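Local coordinates for protein putative xanthine dehydrogenase YAGS fad-binding subunit (Escherichia coli, PDB 5G5G) that probably oxidises aldehydes to carboxylic acids, serving as the subunit of a periplasmic aldehyde oxidase that carries the molybdenum and its pterin cytosine dinucleotide cofactor, at residues G457-E462 against Q478-M483; E528-A533 against G546-G551. All coordinates share one frame; numbering follows the deposited sequence.

Contact 1: residues G457-E462 against Q478-M483; sequences GTVTVE and QTAAEM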
ATOM      1  N   GLY C 457      18.029  29.807 -25.084  1.00 33.42           N
ATOM      2  CA  GLY C 457      16.613  29.667 -25.455  1.00 33.86           C
ATOM      3  C   GLY C 457      15.789  28.721 -24.582  1.00 32.40           C
ATOM      4  O   GLY C 457      14.571  28.644 -24.746  1.00 33.76           O
ATOM      5  N   THR C 458      16.434  27.982 -23.673  1.00 30.49           N
ATOM      6  CA  THR C 458      15.712  27.075 -22.783  1.00 28.33           C
ATOM      7  C   THR C 458      15.148  27.858 -21.587  1.00 25.57           C
ATOM      8  O   THR C 458      15.557  28.998 -21.318  1.00 24.80           O
ATOM      9  CB  THR C 458      16.612  25.967 -22.240  1.00 29.50           C
ATOM     10  OG1 THR C 458      17.650  26.549 -21.449  1.00 28.00           O
ATOM     11  CG2 THR C 458      17.213  25.117 -23.390  1.00 31.20           C
ATOM     12  N   VAL C 459      14.195  27.233 -20.885  1.00 22.75           N
ATOM     13  CA  VAL C 459      13.470  27.890 -19.809  1.00 21.99           C
ATOM     14  C   VAL C 459      13.722  27.050 -18.547  1.00 21.19           C
ATOM     15  O   VAL C 459      13.782  25.804 -18.620  1.00 21.12           O
ATOM     16  CB  VAL C 459      11.972  28.001 -20.142  1.00 21.52           C
ATOM     17  CG1 VAL C 459      11.164  28.429 -18.914  1.00 21.56           C
ATOM     18  CG2 VAL C 459      11.761  28.956 -21.300  1.00 22.32           C
ATOM     19  N   THR C 460      13.956  27.717 -17.415  1.00 20.19           N
ATOM     20  CA  THR C 460      14.162  27.017 -16.142  1.00 19.50           C
ATOM     21  C   THR C 460      13.080  27.442 -15.141  1.00 18.19           C
ATOM     22  O   THR C 460      12.916  28.624 -14.910  1.00 19.58           O
ATOM     23  CB  THR C 460      15.551  27.325 -15.557  1.00 20.71           C
ATOM     24  OG1 THR C 460      16.556  27.009 -16.549  1.00 22.22           O
ATOM     25  CG2 THR C 460      15.795  26.530 -14.300  1.00 19.99           C
ATOM     26  N   VAL C 461      12.357  26.505 -14.578  1.00 16.94           N
ATOM     27  CA  VAL C 461      11.342  26.782 -13.570  1.00 16.06           C
ATOM     28  C   VAL C 461      11.869  26.273 -12.224  1.00 15.82           C
ATOM     29  O   VAL C 461      12.318  25.144 -12.162  1.00 14.93           O
ATOM     30  CB  VAL C 461      10.032  26.069 -13.868  1.00 15.52           C
ATOM     31  CG1 VAL C 461       9.037  26.227 -12.731  1.00 15.37           C
ATOM     32  CG2 VAL C 461       9.445  26.575 -15.189  1.00 16.18           C
ATOM     33  N   GLU C 462      11.838  27.134 -11.202  1.00 16.19           N
ATOM     34  CA  GLU C 462      12.159  26.723  -9.827  1.00 16.74           C
ATOM     35  C   GLU C 462      10.992  27.044  -8.904  1.00 15.99           C
ATOM     36  O   GLU C 462      10.546  28.186  -8.845  1.00 15.98           O
ATOM     37  CB  GLU C 462      13.374  27.456  -9.311  1.00 18.16           C
ATOM     38  CG  GLU C 462      14.644  27.169 -10.134  1.00 20.44           C
ATOM     39  CD  GLU C 462      15.762  28.179  -9.963  1.00 23.74           C
ATOM     40  OE1 GLU C 462      15.498  29.392  -9.763  1.00 25.29           O
ATOM     41  OE2 GLU C 462      16.913  27.761 -10.104  1.00 26.11           O
ATOM     42  N   GLN C 478       4.681  22.108 -18.753  1.00 11.94           N
ATOM     43  CA  GLN C 478       3.677  22.427 -19.774  1.00 12.39           C
ATOM     44  C   GLN C 478       3.209  23.881 -19.694  1.00 12.81           C
ATOM     45  O   GLN C 478       3.009  24.559 -20.755  1.00 12.81           O
ATOM     46  CB  GLN C 478       2.505  21.492 -19.694  1.00 12.50           C
ATOM     47  CG  GLN C 478       2.827  20.030 -20.050  1.00 12.86           C
ATOM     48  CD  GLN C 478       1.661  19.086 -19.713  1.00 12.66           C
ATOM     49  OE1 GLN C 478       1.670  18.354 -18.717  1.00 12.94           O
ATOM     50  NE2 GLN C 478       0.625  19.115 -20.550  1.00 12.87           N
ATOM     51  N   THR C 479       3.027  24.353 -18.462  1.00 12.29           N
ATOM     52  CA  THR C 479       2.594  25.733 -18.199  1.00 12.74           C
ATOM     53  C   THR C 479       3.594  26.756 -18.685  1.00 13.43           C
ATOM     54  O   THR C 479       3.276  27.670 -19.474  1.00 13.92           O
ATOM     55  CB  THR C 479       2.265  25.949 -16.710  1.00 12.63           C
ATOM     56  OG1 THR C 479       1.250  25.010 -16.296  1.00 12.61           O
ATOM     57  CG2 THR C 479       1.794  27.384 -16.467  1.00 12.97           C
ATOM     58  N   ALA C 480       4.855  26.568 -18.313  1.00 13.16           N
ATOM     59  CA  ALA C 480       5.880  27.458 -18.790  1.00 13.84           C
ATOM     60  C   ALA C 480       6.064  27.424 -20.319  1.00 14.37           C
ATOM     61  O   ALA C 480       6.204  28.462 -20.969  1.00 14.63           O
ATOM     62  CB  ALA C 480       7.181  27.191 -18.080  1.00 13.71           C
ATOM     63  N   ALA C 481       6.045  26.214 -20.891  1.00 14.31           N
ATOM     64  CA  ALA C 481       6.169  26.077 -22.321  1.00 14.73           C
ATOM     65  C   ALA C 481       5.039  26.847 -23.042  1.00 15.05           C
ATOM     66  O   ALA C 481       5.260  27.517 -24.062  1.00 15.53           O
ATOM     67  CB  ALA C 481       6.145  24.597 -22.697  1.00 14.53           C
ATOM     68  N   GLU C 482       3.815  26.684 -22.541  1.00 14.84           N
ATOM     69  CA  GLU C 482       2.664  27.338 -23.120  1.00 15.59           C
ATOM     70  C   GLU C 482       2.820  28.845 -23.078  1.00 16.11           C
ATOM     71  O   GLU C 482       2.565  29.532 -24.071  1.00 16.16           O
ATOM     72  CB  GLU C 482       1.385  26.966 -22.369  1.00 15.75           C
ATOM     73  CG  GLU C 482       0.123  27.436 -23.087  1.00 16.63           C
ATOM     74  CD  GLU C 482      -0.300  26.494 -24.210  1.00 17.04           C
ATOM     75  OE1 GLU C 482      -0.549  25.285 -23.904  1.00 16.90           O
ATOM     76  OE2 GLU C 482      -0.401  26.954 -25.360  1.00 17.41           O
ATOM     77  N   MET C 483       3.225  29.350 -21.920  1.00 15.96           N
ATOM     78  CA  MET C 483       3.323  30.818 -21.718  1.00 17.38           C
ATOM     79  C   MET C 483       4.420  31.482 -22.550  1.00 18.60           C
ATOM     80  O   MET C 483       4.280  32.630 -22.960  1.00 19.18           O
ATOM     81  CB  MET C 483       3.532  31.096 -20.247  1.00 17.50           C
ATOM     82  CG  MET C 483       2.340  30.762 -19.370  1.00 17.77           C
ATOM     83  SD  MET C 483       0.890  31.749 -19.700  1.00 20.10           S
ATOM     84  CE  MET C 483       1.318  33.376 -19.077  1.00 20.72           C
TER

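Contact 2: residues E528-A533 against G546-G551; sequences EMIASA and GKITNG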
ATOM      1  N   GLU C 528       6.688  40.224 -19.993  1.00 23.12           N
ATOM      2  CA  GLU C 528       6.920  41.671 -19.951  0.53 24.68           C
ATOM      3  C   GLU C 528       8.397  42.013 -20.092  1.00 24.91           C
ATOM      4  O   GLU C 528       8.750  42.916 -20.836  1.00 25.24           O
ATOM      5  CB  GLU C 528       6.337  42.300 -18.681  0.53 25.55           C
ATOM      6  CG  GLU C 528       4.820  42.267 -18.635  0.53 26.47           C
ATOM      7  CD  GLU C 528       4.251  43.068 -17.482  0.53 27.92           C
ATOM      8  OE1 GLU C 528       4.198  44.336 -17.583  0.53 30.28           O
ATOM      9  OE2 GLU C 528       3.884  42.426 -16.486  0.53 28.17           O
ATOM     10  N   MET C 529       9.251  41.287 -19.385  1.00 24.63           N
ATOM     11  CA  MET C 529      10.703  41.513 -19.444  1.00 25.25           C
ATOM     12  C   MET C 529      11.279  41.199 -20.835  1.00 25.19           C
ATOM     13  O   MET C 529      12.149  41.938 -21.365  1.00 25.51           O
ATOM     14  CB  MET C 529      11.417  40.708 -18.381  1.00 25.47           C
ATOM     15  CG  MET C 529      11.046  41.078 -16.956  1.00 25.80           C
ATOM     16  SD  MET C 529      11.671  39.890 -15.764  1.00 26.48           S
ATOM     17  CE  MET C 529      13.435  40.136 -15.945  1.00 27.33           C
ATOM     18  N   ILE C 530      10.784  40.124 -21.448  1.00 24.12           N
ATOM     19  CA  ILE C 530      11.191  39.806 -22.804  1.00 24.51           C
ATOM     20  C   ILE C 530      10.756  40.917 -23.763  1.00 25.22           C
ATOM     21  O   ILE C 530      11.576  41.450 -24.505  1.00 26.72           O
ATOM     22  CB  ILE C 530      10.698  38.406 -23.250  1.00 23.73           C
ATOM     23  CG1 ILE C 530      11.355  37.335 -22.405  1.00 23.18           C
ATOM     24  CG2 ILE C 530      11.016  38.170 -24.732  1.00 24.20           C
ATOM     25  CD1 ILE C 530      10.571  36.025 -22.400  1.00 22.23           C
ATOM     26  N   ALA C 531       9.477  41.276 -23.722  1.00 24.97           N
ATOM     27  CA  ALA C 531       8.945  42.352 -24.531  1.00 26.20           C
ATOM     28  C   ALA C 531       9.784  43.649 -24.384  1.00 27.60           C
ATOM     29  O   ALA C 531      10.103  44.320 -25.386  1.00 28.23           O
ATOM     30  CB  ALA C 531       7.472  42.590 -24.187  1.00 25.99           C
ATOM     31  N   SER C 532      10.187  43.960 -23.157  1.00 27.67           N
ATOM     32  CA  SER C 532      10.926  45.203 -22.881  1.00 29.61           C
ATOM     33  C   SER C 532      12.336  45.118 -23.480  1.00 30.14           C
ATOM     34  O   SER C 532      12.817  46.065 -24.065  1.00 31.23           O
ATOM     35  CB  SER C 532      10.962  45.471 -21.375  1.00 29.98           C
ATOM     36  OG  SER C 532      11.764  46.592 -21.027  1.00 32.81           O
ATOM     37  N   ALA C 533      12.964  43.957 -23.359  1.00 29.83           N
ATOM     38  CA  ALA C 533      14.275  43.708 -23.932  1.00 30.72           C
ATOM     39  C   ALA C 533      14.330  43.922 -25.447  1.00 31.80           C
ATOM     40  O   ALA C 533      15.317  44.421 -25.945  1.00 34.02           O
ATOM     41  CB  ALA C 533      14.730  42.291 -23.587  1.00 29.75           C
ATOM     42  N   GLY C 546       9.327  30.033 -30.388  1.00 27.58           N
ATOM     43  CA  GLY C 546      10.581  30.638 -29.990  1.00 28.11           C
ATOM     44  C   GLY C 546      10.764  32.084 -30.393  1.00 28.94           C
ATOM     45  O   GLY C 546      11.894  32.590 -30.398  1.00 30.05           O
ATOM     46  N   LYS C 547       9.676  32.754 -30.746  1.00 29.04           N
ATOM     47  CA  LYS C 547       9.713  34.130 -31.119  1.00 30.73           C
ATOM     48  C   LYS C 547       8.700  34.914 -30.314  1.00 29.22           C
ATOM     49  O   LYS C 547       7.773  34.359 -29.745  1.00 26.41           O
ATOM     50  CB  LYS C 547       9.452  34.279 -32.640  1.00 33.85           C
ATOM     51  CG  LYS C 547      10.490  33.558 -33.511  1.00 36.99           C
ATOM     52  CD  LYS C 547      10.342  33.801 -35.009  1.00 41.78           C
ATOM     53  CE  LYS C 547       9.150  33.075 -35.650  1.00 44.78           C
ATOM     54  NZ  LYS C 547       9.310  31.597 -35.888  1.00 45.89           N
ATOM     55  N   ILE C 548       8.905  36.232 -30.310  1.00 29.30           N
ATOM     56  CA  ILE C 548       7.918  37.197 -29.841  1.00 29.71           C
ATOM     57  C   ILE C 548       7.539  38.078 -31.026  1.00 31.22           C
ATOM     58  O   ILE C 548       8.403  38.534 -31.774  1.00 31.75           O
ATOM     59  CB  ILE C 548       8.411  38.034 -28.630  1.00 29.47           C
ATOM     60  CG1 ILE C 548       7.406  39.116 -28.284  1.00 29.47           C
ATOM     61  CG2 ILE C 548       9.805  38.656 -28.891  1.00 30.54           C
ATOM     62  CD1 ILE C 548       7.797  39.971 -27.095  1.00 30.00           C
ATOM     63  N   THR C 549       6.244  38.313 -31.181  1.00 32.20           N
ATOM     64  CA  THR C 549       5.711  39.096 -32.290  1.00 34.35           C
ATOM     65  C   THR C 549       4.772  40.180 -31.770  1.00 35.71           C
ATOM     66  O   THR C 549       4.092  39.992 -30.779  1.00 33.62           O
ATOM     67  CB  THR C 549       4.916  38.217 -33.300  1.00 34.31           C
ATOM     68  OG1 THR C 549       3.767  37.665 -32.660  1.00 34.36           O
ATOM     69  CG2 THR C 549       5.758  37.105 -33.867  1.00 33.84           C
ATOM     70  N   ASN C 550       4.717  41.310 -32.458  1.00 38.16           N
ATOM     71  CA  ASN C 550       3.825  42.391 -32.062  1.00 41.26           C
ATOM     72  C   ASN C 550       3.339  43.193 -33.290  1.00 42.95           C
ATOM     73  O   ASN C 550       4.080  44.003 -33.804  1.00 42.78           O
ATOM     74  CB  ASN C 550       4.539  43.343 -31.082  1.00 43.67           C
ATOM     75  CG  ASN C 550       3.572  44.303 -30.392  1.00 45.44           C
ATOM     76  OD1 ASN C 550       2.710  44.902 -31.028  1.00 48.66           O
ATOM     77  ND2 ASN C 550       3.683  44.413 -29.081  1.00 47.06           N
ATOM     78  N   GLY C 551       2.074  43.018 -33.662  1.00 44.86           N
ATOM     79  CA  GLY C 551       1.574  43.436 -34.969  1.00 49.45           C
ATOM     80  C   GLY C 551       2.567  42.978 -36.031  1.00 51.49           C
ATOM     81  O   GLY C 551       2.804  41.773 -36.219  1.00 51.27           O
TER

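Contact 1: residues G457-E462 against Q478-M483
Val461 and Val459 both meet one methyl group, CB of Ala480, a compact example of a helix settling on a strand through very few side chains. The tighter side is at Val461, whose CG2 lies 3.7 Å from CB of Ala480, ordinary van der Waals distance. The valine is turned with CG1 anti to the backbone N (chi1 173°), which leaves CG2 beside that nitrogen and brings this branch, not CG1, against the alanine. Val459 makes the looser half: its CG1 stays 4.3 Å from CB of Ala480, near enough to cover the methyl but not to press on it. The two valines stand two residues apart, with Thr460 between them, and point to the same face of the strand, and the alanine has no longer side chain to hold the backbones apart, so CA of Val461 comes within 7.6 Å of CA of Ala480. All three residues are buried and the attraction is wholly apolar; the two segments bury about 85 Å² between them.

The strand's other face is different in character. Thr460 points away from the helix and is partly exposed, as is Glu462, whose OE1 pairs with Arg450 in a salt bridge and also bonds to His452. The helix also has a polar side, but a buried one: the carboxylate of Glu482 accepts the backbone N-H groups of Lys16, Val17 and Val18.

Strand 459-462 lies between 447-453, antiparallel to it, and 491-494, parallel to it, so the contact belongs to a beta-alpha-beta crossover in which helix 472-484 links the two parallel strands. Val491 touches both Val461 and Ala480, while Met483 packs the helix onto helix 511-534.

Contact 2: residues E528-A533 against G546-G551
Ile548 of strand 547-550 packs against Ala531 and Ile530 in a buried, purely apolar contact that lays the C-terminal part of helix 511-534 on a small antiparallel sheet, far out from the centre of the chain. Most of the work is done by the end of the isoleucine. Its side chain is fully stretched, with CG1 anti to the backbone N (chi1 174°) and CD1 anti to CA (chi2 179°), and the extension carries CD1 onto the helix surface. There CD1 lies 3.7 Å from CA and 3.9 Å from CB of Ala531, touching main chain and methyl alike; a residue as small as alanine leaves the helix backbone within reach. The other branch of Ile548 makes a slacker second point, its CG2 standing 4.4 Å from CG2 of Ile530. One strand residue thus bridges two consecutive helix residues, and the 103 Å² buried in all is divided almost evenly between the two sides.

The opposite side of the helix is open: Glu528 and Ser532 are exposed and point away from the strand. Around the contact, Phe543 of the adjacent strand 541-544 touches both isoleucines, and Phe536 of the connecting loop also packs on Ile548, so the apolar cluster extends beyond the two segments.

Strand 547-550 is the middle of three consecutive antiparallel strands, 541-544, 547-550 and 553-556, joined to the first by a short turn in which Gly546 has positive phi (73°). The arrangement is that of a beta-meander with a helix packed across one face.

From the N terminus, the chain first lays down strand 459-462 and returns through helix 472-484, closing contact 1 over 15 intervening residues. After the long helix 511-534 the chain runs through a loop and strand 541-544, and strand 547-550 then comes back against the last turns of the helix, closing contact 2 over 12 intervening residues. The two loops follow in series; neither crosses or encloses the other. The centres of contacts 1 and 2 are about 15 Å apart, without touching, yet they share neighbours. Helix 511-534, which supplies one side of contact 2, also lies beside helix 472-484 of contact 1. Strand 566-574, in the same sheet as 459-462, touches Ile530, so the crossover and the meander become one region.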